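PDB 4EXJ: uncharacterized protein from Lodderomyces elongisporus NRRL YB-4239, which is of unknown function but, as a Ure2-like member of the glutathione S-transferase superfamily, probably binds glutathione. Local coordinates for residues P10-L23 against I163-E177. Sequence-based numbering, arbitrary orientation. Where two conformers were deposited one is given.
Sequences PTGNGRKPLVLGKL and IVDIAFLVGEHRRRE. With SO4 (sulfate ion), chain G.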
ATOM      1  N   PRO B  10      -4.133  -8.358 -17.616  1.00 27.92           N
ATOM      2  CA  PRO B  10      -2.688  -8.380 -17.857  1.00 26.75           C
ATOM      3  C   PRO B  10      -2.027  -7.055 -17.485  1.00 28.80           C
ATOM      4  O   PRO B  10      -1.534  -6.315 -18.347  1.00 30.45           O
ATOM      5  CB  PRO B  10      -2.610  -8.636 -19.370  1.00 28.87           C
ATOM      6  CG  PRO B  10      -3.857  -7.957 -19.898  1.00 34.06           C
ATOM      7  CD  PRO B  10      -4.910  -8.262 -18.867  1.00 32.15           C
ATOM      8  N   THR B  11      -2.006  -6.755 -16.192  1.00 24.64           N
ATOM      9  CA  THR B  11      -1.502  -5.466 -15.732  1.00 23.72           C
ATOM     10  C   THR B  11      -0.493  -5.601 -14.586  1.00 25.00           C
ATOM     11  O   THR B  11      -0.215  -6.709 -14.089  1.00 23.88           O
ATOM     12  CB  THR B  11      -2.636  -4.596 -15.234  1.00 25.91           C
ATOM     13  OG1 THR B  11      -3.202  -5.226 -14.080  1.00 25.64           O
ATOM     14  CG2 THR B  11      -3.722  -4.441 -16.323  1.00 29.08           C
ATOM     15  N   GLY B  12       0.056  -4.466 -14.166  1.00 26.55           N
ATOM     16  CA  GLY B  12       1.039  -4.478 -13.074  1.00 26.44           C
ATOM     17  C   GLY B  12       0.454  -5.066 -11.805  1.00 29.44           C
ATOM     18  O   GLY B  12       1.163  -5.753 -11.052  1.00 30.10           O
ATOM     19  N   ASN B  13      -0.830  -4.813 -11.552  1.00 24.72           N
ATOM     20  CA  ASN B  13      -1.461  -5.479 -10.401  1.00 25.07           C
ATOM     21  C   ASN B  13      -2.054  -6.851 -10.713  1.00 22.35           C
ATOM     22  O   ASN B  13      -2.004  -7.762  -9.881  1.00 25.82           O
ATOM     23  CB  ASN B  13      -2.553  -4.594  -9.781  1.00 25.85           C
ATOM     24  CG  ASN B  13      -1.998  -3.583  -8.786  1.00 30.22           C
ATOM     25  OD1 ASN B  13      -0.945  -3.796  -8.177  1.00 30.69           O
ATOM     26  ND2 ASN B  13      -2.701  -2.480  -8.628  1.00 33.33           N
ATOM     27  N   GLY B  14      -2.605  -7.012 -11.919  1.00 24.09           N
ATOM     28  CA  GLY B  14      -3.281  -8.246 -12.271  1.00 24.64           C
ATOM     29  C   GLY B  14      -2.383  -9.469 -12.297  1.00 27.14           C
ATOM     30  O   GLY B  14      -2.807 -10.575 -11.976  1.00 28.00           O
ATOM     31  N   ARG B  15      -1.130  -9.272 -12.711  1.00 23.53           N
ATOM     32  CA  ARG B  15      -0.249 -10.388 -13.004  1.00 25.24           C
ATOM     33  C   ARG B  15       0.375 -10.993 -11.756  1.00 22.45           C
ATOM     34  O   ARG B  15       0.838 -12.106 -11.797  1.00 25.60           O
ATOM     35  CB  ARG B  15       0.831  -9.959 -14.014  1.00 23.63           C
ATOM     36  CG  ARG B  15       0.307  -9.898 -15.446  1.00 24.72           C
ATOM     37  CD  ARG B  15       1.167  -8.900 -16.246  1.00 24.35           C
ATOM     38  NE  ARG B  15       0.936  -8.976 -17.686  1.00 25.26           N
ATOM     39  CZ  ARG B  15       1.528  -8.145 -18.537  1.00 28.36           C
ATOM     40  NH1 ARG B  15       2.328  -7.197 -18.060  1.00 25.51           N
ATOM     41  NH2 ARG B  15       1.313  -8.255 -19.852  1.00 25.87           N
ATOM     42  N   LYS B  16       0.365 -10.262 -10.647  1.00 23.82           N
ATOM     43  CA  LYS B  16       1.066 -10.750  -9.466  1.00 27.58           C
ATOM     44  C   LYS B  16       0.525 -12.080  -8.923  1.00 27.32           C
ATOM     45  O   LYS B  16       1.267 -13.058  -8.811  1.00 25.17           O
ATOM     46  CB  LYS B  16       1.064  -9.689  -8.389  1.00 25.14           C
ATOM     47  CG  LYS B  16       1.967  -8.511  -8.698  1.00 21.27           C
ATOM     48  CD  LYS B  16       2.036  -7.585  -7.504  1.00 31.56           C
ATOM     49  CE  LYS B  16       1.981  -6.173  -7.913  1.00 33.08           C
ATOM     50  NZ  LYS B  16       1.444  -5.225  -6.883  1.00 25.69           N
ATOM     51  N   PRO B  17      -0.768 -12.125  -8.561  1.00 25.04           N
ATOM     52  CA  PRO B  17      -1.297 -13.387  -8.030  1.00 24.35           C
ATOM     53  C   PRO B  17      -1.401 -14.463  -9.109  1.00 26.78           C
ATOM     54  O   PRO B  17      -1.343 -15.652  -8.816  1.00 27.94           O
ATOM     55  CB  PRO B  17      -2.684 -12.991  -7.459  1.00 26.19           C
ATOM     56  CG  PRO B  17      -3.045 -11.715  -8.152  1.00 29.21           C
ATOM     57  CD  PRO B  17      -1.754 -11.027  -8.538  1.00 23.41           C
ATOM     58  N   LEU B  18      -1.464 -14.050 -10.357  1.00 27.35           N
ATOM     59  CA  LEU B  18      -1.447 -14.970 -11.447  0.50 24.69           C
ATOM     60  C   LEU B  18      -0.141 -15.733 -11.523  1.00 26.28           C
ATOM     61  O   LEU B  18      -0.123 -16.925 -11.579  1.00 27.86           O
ATOM     62  CB  LEU B  18      -1.623 -14.174 -12.722  0.50 25.92           C
ATOM     63  CG  LEU B  18      -1.627 -14.887 -14.056  0.50 30.45           C
ATOM     64  CD1 LEU B  18      -2.803 -15.774 -14.108  0.50 24.48           C
ATOM     65  CD2 LEU B  18      -1.728 -13.856 -15.165  0.50 33.37           C
ATOM     66  N   VAL B  19       0.956 -15.015 -11.452  1.00 27.11           N
ATOM     67  CA  VAL B  19       2.262 -15.667 -11.389  1.00 24.63           C
ATOM     68  C   VAL B  19       2.368 -16.628 -10.190  1.00 25.20           C
ATOM     69  O   VAL B  19       2.794 -17.772 -10.348  1.00 26.27           O
ATOM     70  CB  VAL B  19       3.413 -14.636 -11.333  1.00 24.37           C
ATOM     71  CG1 VAL B  19       4.750 -15.293 -10.974  1.00 26.49           C
ATOM     72  CG2 VAL B  19       3.502 -13.874 -12.672  1.00 26.06           C
ATOM     73  N   LEU B  20       2.029 -16.150  -8.986  1.00 23.43           N
ATOM     74  CA  LEU B  20       2.141 -17.012  -7.800  1.00 26.61           C
ATOM     75  C   LEU B  20       1.278 -18.274  -7.916  1.00 26.65           C
ATOM     76  O   LEU B  20       1.755 -19.378  -7.647  1.00 27.75           O
ATOM     77  CB  LEU B  20       1.789 -16.260  -6.513  1.00 25.20           C
ATOM     78  CG  LEU B  20       1.867 -17.142  -5.259  1.00 24.26           C
ATOM     79  CD1 LEU B  20       3.256 -17.642  -5.041  1.00 24.50           C
ATOM     80  CD2 LEU B  20       1.434 -16.321  -4.052  1.00 22.40           C
ATOM     81  N   GLY B  21       0.024 -18.111  -8.312  1.00 25.12           N
ATOM     82  CA  GLY B  21      -0.875 -19.268  -8.469  1.00 29.14           C
ATOM     83  C   GLY B  21      -0.297 -20.315  -9.411  1.00 31.34           C
ATOM     84  O   GLY B  21      -0.349 -21.515  -9.136  1.00 31.69           O
ATOM     85  N   LYS B  22       0.241 -19.859 -10.534  1.00 28.69           N
ATOM     86  CA  LYS B  22       0.854 -20.780 -11.499  1.00 31.94           C
ATOM     87  C   LYS B  22       2.133 -21.440 -10.990  1.00 29.90           C
ATOM     88  O   LYS B  22       2.339 -22.634 -11.210  1.00 34.33           O
ATOM     89  CB  LYS B  22       1.095 -20.078 -12.825  1.00 34.46           C
ATOM     90  CG  LYS B  22      -0.202 -19.643 -13.481  1.00 39.18           C
ATOM     91  CD  LYS B  22      -0.053 -19.490 -14.984  1.00 54.94           C
ATOM     92  CE  LYS B  22      -1.373 -19.781 -15.685  1.00 60.59           C
ATOM     93  NZ  LYS B  22      -1.149 -20.145 -17.111  1.00 64.75           N
ATOM     94  N   LEU B  23       2.985 -20.689 -10.295  1.00 27.75           N
ATOM     95  CA  LEU B  23       4.204 -21.277  -9.714  1.00 29.19           C
ATOM     96  C   LEU B  23       3.879 -22.393  -8.733  1.00 30.59           C
ATOM     97  O   LEU B  23       4.652 -23.343  -8.590  1.00 35.98           O
ATOM     98  CB  LEU B  23       5.065 -20.221  -9.009  1.00 29.43           C
ATOM     99  CG  LEU B  23       5.759 -19.191  -9.908  1.00 28.84           C
ATOM    100  CD1 LEU B  23       6.538 -18.212  -9.031  1.00 29.58           C
ATOM    101  CD2 LEU B  23       6.688 -19.869 -10.899  1.00 32.53           C
ATOM    102  N   ILE B 163       7.400 -14.114  -2.655  1.00 23.24           N
ATOM    103  CA  ILE B 163       6.298 -13.251  -3.082  1.00 23.01           C
ATOM    104  C   ILE B 163       6.719 -11.782  -3.170  1.00 24.61           C
ATOM    105  O   ILE B 163       6.116 -11.023  -3.924  1.00 19.63           O
ATOM    106  CB  ILE B 163       5.016 -13.405  -2.199  1.00 23.08           C
ATOM    107  CG1 ILE B 163       5.316 -13.091  -0.719  1.00 22.73           C
ATOM    108  CG2 ILE B 163       4.354 -14.805  -2.421  1.00 23.13           C
ATOM    109  CD1 ILE B 163       4.122 -13.235   0.193  1.00 23.84           C
ATOM    110  N   VAL B 164       7.729 -11.357  -2.410  1.00 22.52           N
ATOM    111  CA  VAL B 164       8.187  -9.970  -2.533  1.00 21.38           C
ATOM    112  C   VAL B 164       8.873  -9.768  -3.893  1.00 24.33           C
ATOM    113  O   VAL B 164       8.651  -8.763  -4.600  1.00 23.58           O
ATOM    114  CB  VAL B 164       9.127  -9.587  -1.394  1.00 21.72           C
ATOM    115  CG1 VAL B 164       9.756  -8.215  -1.657  1.00 19.59           C
ATOM    116  CG2 VAL B 164       8.363  -9.581  -0.062  1.00 25.90           C
ATOM    117  N   ASP B 165       9.697 -10.737  -4.282  1.00 21.68           N
ATOM    118  CA  ASP B 165      10.276 -10.679  -5.619  1.00 24.59           C
ATOM    119  C   ASP B 165       9.216 -10.728  -6.708  1.00 23.20           C
ATOM    120  O   ASP B 165       9.367 -10.053  -7.715  1.00 24.48           O
ATOM    121  CB  ASP B 165      11.307 -11.786  -5.842  1.00 25.03           C
ATOM    122  CG  ASP B 165      12.389 -11.773  -4.776  1.00 25.16           C
ATOM    123  OD1 ASP B 165      13.228 -10.836  -4.766  1.00 24.86           O
ATOM    124  OD2 ASP B 165      12.343 -12.681  -3.920  1.00 26.53           O
ATOM    125  N   ILE B 166       8.166 -11.528  -6.520  1.00 21.85           N
ATOM    126  CA  ILE B 166       7.070 -11.533  -7.489  1.00 22.29           C
ATOM    127  C   ILE B 166       6.450 -10.132  -7.578  1.00 21.57           C
ATOM    128  O   ILE B 166       6.252  -9.608  -8.688  1.00 21.44           O
ATOM    129  CB  ILE B 166       5.991 -12.550  -7.126  1.00 21.68           C
ATOM    130  CG1 ILE B 166       6.553 -13.982  -7.190  1.00 23.90           C
ATOM    131  CG2 ILE B 166       4.777 -12.427  -8.036  1.00 22.28           C
ATOM    132  CD1 ILE B 166       5.588 -15.025  -6.640  1.00 26.49           C
ATOM    133  N   ALA B 167       6.137  -9.523  -6.438  1.00 22.71           N
ATOM    134  CA  ALA B 167       5.487  -8.205  -6.480  1.00 21.74           C
ATOM    135  C   ALA B 167       6.376  -7.196  -7.245  1.00 21.00           C
ATOM    136  O   ALA B 167       5.920  -6.518  -8.186  1.00 20.78           O
ATOM    137  CB  ALA B 167       5.175  -7.712  -5.075  1.00 20.40           C
ATOM    138  N   PHE B 168       7.625  -7.072  -6.858  1.00 20.94           N
ATOM    139  CA  PHE B 168       8.507  -6.148  -7.518  1.00 20.38           C
ATOM    140  C   PHE B 168       8.791  -6.490  -9.009  1.00 18.71           C
ATOM    141  O   PHE B 168       8.832  -5.620  -9.833  1.00 20.59           O
ATOM    142  CB  PHE B 168       9.827  -6.015  -6.743  1.00 20.59           C
ATOM    143  CG  PHE B 168       9.789  -5.077  -5.564  1.00 19.83           C
ATOM    144  CD1 PHE B 168       9.751  -3.718  -5.733  1.00 21.91           C
ATOM    145  CD2 PHE B 168       9.822  -5.555  -4.282  1.00 20.79           C
ATOM    146  CE1 PHE B 168       9.762  -2.886  -4.648  1.00 20.88           C
ATOM    147  CE2 PHE B 168       9.830  -4.705  -3.211  1.00 21.02           C
ATOM    148  CZ  PHE B 168       9.776  -3.374  -3.402  1.00 19.21           C
ATOM    149  N   LEU B 169       9.007  -7.758  -9.321  1.00 19.68           N
ATOM    150  CA  LEU B 169       9.292  -8.136 -10.695  1.00 19.88           C
ATOM    151  C   LEU B 169       8.139  -7.862 -11.665  1.00 20.30           C
ATOM    152  O   LEU B 169       8.345  -7.448 -12.769  1.00 21.81           O
ATOM    153  CB  LEU B 169       9.774  -9.582 -10.804  1.00 23.20           C
ATOM    154  CG  LEU B 169       8.770 -10.689 -10.908  1.00 22.53           C
ATOM    155  CD1 LEU B 169       8.212 -10.792 -12.271  1.00 23.10           C
ATOM    156  CD2 LEU B 169       9.427 -11.960 -10.522  1.00 27.71           C
ATOM    157  N   VAL B 170       6.931  -8.125 -11.221  1.00 21.20           N
ATOM    158  CA  VAL B 170       5.798  -7.844 -12.060  1.00 21.30           C
ATOM    159  C   VAL B 170       5.638  -6.337 -12.349  1.00 21.83           C
ATOM    160  O   VAL B 170       5.398  -5.959 -13.459  1.00 21.56           O
ATOM    161  CB  VAL B 170       4.510  -8.437 -11.479  1.00 21.38           C
ATOM    162  CG1 VAL B 170       3.305  -7.971 -12.230  1.00 21.68           C
ATOM    163  CG2 VAL B 170       4.582  -9.920 -11.494  1.00 23.05           C
ATOM    164  N   GLY B 171       5.782  -5.494 -11.333  1.00 21.34           N
ATOM    165  CA  GLY B 171       5.760  -4.039 -11.578  1.00 20.84           C
ATOM    166  C   GLY B 171       6.878  -3.591 -12.521  1.00 22.04           C
ATOM    167  O   GLY B 171       6.679  -2.754 -13.423  1.00 21.43           O
ATOM    168  N   GLU B 172       8.076  -4.135 -12.331  1.00 21.31           N
ATOM    169  CA  GLU B 172       9.213  -3.701 -13.140  1.00 22.60           C
ATOM    170  C   GLU B 172       9.088  -4.207 -14.585  1.00 21.66           C
ATOM    171  O   GLU B 172       9.410  -3.477 -15.554  1.00 22.25           O
ATOM    172  CB  GLU B 172      10.510  -4.203 -12.498  1.00 22.66           C
ATOM    173  CG  GLU B 172      11.785  -3.948 -13.295  1.00 24.30           C
ATOM    174  CD  GLU B 172      11.984  -2.517 -13.698  1.00 27.25           C
ATOM    175  OE1 GLU B 172      11.314  -1.606 -13.145  1.00 25.12           O
ATOM    176  OE2 GLU B 172      12.863  -2.300 -14.561  1.00 28.19           O
ATOM    177  N   HIS B 173       8.610  -5.438 -14.732  1.00 21.74           N
ATOM    178  CA  HIS B 173       8.355  -6.007 -16.061  1.00 20.69           C
ATOM    179  C   HIS B 173       7.295  -5.146 -16.775  1.00 23.61           C
ATOM    180  O   HIS B 173       7.414  -4.838 -17.954  1.00 21.94           O
ATOM    181  CB  HIS B 173       7.911  -7.463 -15.956  1.00 22.51           C
ATOM    182  CG  HIS B 173       7.413  -8.030 -17.248  1.00 24.21           C
ATOM    183  ND1 HIS B 173       6.112  -7.871 -17.672  1.00 24.58           N
ATOM    184  CD2 HIS B 173       8.034  -8.771 -18.193  1.00 34.05           C
ATOM    185  CE1 HIS B 173       5.960  -8.467 -18.843  1.00 28.35           C
ATOM    186  NE2 HIS B 173       7.109  -9.027 -19.178  1.00 32.94           N
ATOM    187  N   ARG B 174       6.262  -4.748 -16.043  1.00 21.19           N
ATOM    188  CA  ARG B 174       5.223  -3.890 -16.624  1.00 19.39           C
ATOM    189  C   ARG B 174       5.779  -2.538 -17.088  1.00 22.21           C
ATOM    190  O   ARG B 174       5.400  -2.015 -18.144  1.00 22.16           O
ATOM    191  CB  ARG B 174       4.089  -3.680 -15.614  1.00 22.20           C
ATOM    192  CG  ARG B 174       2.854  -2.898 -16.153  1.00 21.63           C
ATOM    193  CD  ARG B 174       2.165  -3.606 -17.309  1.00 21.29           C
ATOM    194  NE  ARG B 174       0.850  -2.989 -17.560  1.00 26.03           N
ATOM    195  CZ  ARG B 174       0.078  -3.271 -18.606  1.00 25.55           C
ATOM    196  NH1 ARG B 174       0.484  -4.112 -19.540  1.00 26.36           N
ATOM    197  NH2 ARG B 174      -1.126  -2.683 -18.719  1.00 24.04           N
ATOM    198  N   ARG B 175       6.631  -1.948 -16.262  1.00 20.86           N
ATOM    199  CA  ARG B 175       7.222  -0.655 -16.581  1.00 19.76           C
ATOM    200  C   ARG B 175       7.998  -0.769 -17.898  1.00 22.68           C
ATOM    201  O   ARG B 175       7.854   0.080 -18.795  1.00 22.77           O
ATOM    202  CB  ARG B 175       8.188  -0.255 -15.461  1.00 24.25           C
ATOM    203  CG  ARG B 175       8.857   1.134 -15.685  1.00 22.86           C
ATOM    204  CD  ARG B 175       9.968   1.387 -14.629  1.00 24.99           C
ATOM    205  NE  ARG B 175      11.172   0.568 -14.871  1.00 22.36           N
ATOM    206  CZ  ARG B 175      12.242   0.972 -15.561  1.00 24.26           C
ATOM    207  NH1 ARG B 175      12.274   2.173 -16.109  1.00 25.84           N
ATOM    208  NH2 ARG B 175      13.278   0.148 -15.707  1.00 26.05           N
ATOM    209  N   ARG B 176       8.809  -1.816 -18.018  1.00 23.44           N
ATOM    210  CA  ARG B 176       9.584  -2.052 -19.261  1.00 24.13           C
ATOM    211  C   ARG B 176       8.688  -2.327 -20.479  1.00 24.35           C
ATOM    212  O   ARG B 176       8.998  -1.942 -21.619  1.00 27.37           O
ATOM    213  CB  ARG B 176      10.558  -3.211 -19.055  1.00 24.94           C
ATOM    214  CG  ARG B 176      11.634  -2.924 -18.027  1.00 28.50           C
ATOM    215  CD  ARG B 176      12.510  -4.138 -17.729  1.00 28.45           C
ATOM    216  NE  ARG B 176      13.410  -3.820 -16.636  1.00 30.61           N
ATOM    217  CZ  ARG B 176      14.720  -4.046 -16.638  1.00 30.68           C
ATOM    218  NH1 ARG B 176      15.303  -4.641 -17.678  1.00 35.22           N
ATOM    219  NH2 ARG B 176      15.424  -3.686 -15.584  1.00 29.42           N
ATOM    220  N   GLU B 177       7.587  -3.019 -20.241  1.00 22.59           N
ATOM    221  CA  GLU B 177       6.653  -3.384 -21.310  1.00 22.35           C
ATOM    222  C   GLU B 177       5.926  -2.158 -21.846  1.00 25.96           C
ATOM    223  O   GLU B 177       5.679  -2.047 -23.047  1.00 27.25           O
ATOM    224  CB  GLU B 177       5.628  -4.368 -20.738  1.00 22.22           C
ATOM    225  CG  GLU B 177       4.616  -4.889 -21.713  1.00 24.32           C
ATOM    226  CD  GLU B 177       3.596  -5.787 -21.015  1.00 26.12           C
ATOM    227  OE1 GLU B 177       3.063  -5.331 -19.986  1.00 25.90           O
ATOM    228  OE2 GLU B 177       3.365  -6.927 -21.478  1.00 28.11           O
TER
HETATM  229  S   SO4 G 302      -0.530  -0.794 -15.115  1.00 36.65           S
HETATM  230  O1  SO4 G 302       0.616  -0.451 -15.996  1.00 41.06           O
HETATM  231  O2  SO4 G 302      -0.182  -1.814 -14.247  1.00 31.21           O
HETATM  232  O3  SO4 G 302      -0.880   0.402 -14.329  1.00 47.02           O
HETATM  233  O4  SO4 G 302      -1.684  -1.132 -15.968  1.00 44.91           O
HETATM  234  O   HOH W   1      -1.781  -5.387 -21.002  1.00 34.62           O
HETATM  235  O   HOH W   2       4.006  -7.246 -15.719  1.00 25.34           O
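Arg-15 leaves helix 15-23 toward helix 163-177 and touches it at its root and at its tip. Its CB rests on Val-170 CG1 at 3.6 Å; from there the chain runs extended to a guanidinium that takes the Glu-177 carboxylate end-on. NH1 donates to Glu-177 OE1 (2.8 Å) and NH2 to Glu-177 OE2 (2.9 Å), the two planes turned 40° apart. NH1 also reaches a water shared with Val-170 O and His-173 ND1, NH2 also bonds His-215 O, and Pro-10 O lies over the guanidinium's centre. Arg-174 NH1 meets Glu-177 OE1 from the other face of the carboxylate, so the one acid probably offsets both arginines. A bend at chi2 (62°) carries the Arg-174 chain past Gly-12, where NE and NH2 donate to O1 and O4 of a sulfate, probably from the crystallisation liquor, whose O2 accepts from Gly-12 N (2.7 Å). Farther along, Lys-16 lays CD on Ala-167 CA (3.7 Å), while its NZ goes on to bond Asn-69, Gln-106 and Asn-13. Ile-166 then fits as a knob among Lys-16, Val-19, Leu-20 and Leu-23, its CG2 3.6 Å from Lys-16 O; Leu-20 CD2 closes on Ile-163 CG2 at 3.7 Å. The two helical segments run at 131° between their N-to-C directions, joining the first helix of the thioredoxin-like domain to the core of the all-helical domain, the interdomain interface of the glutathione S-transferase fold.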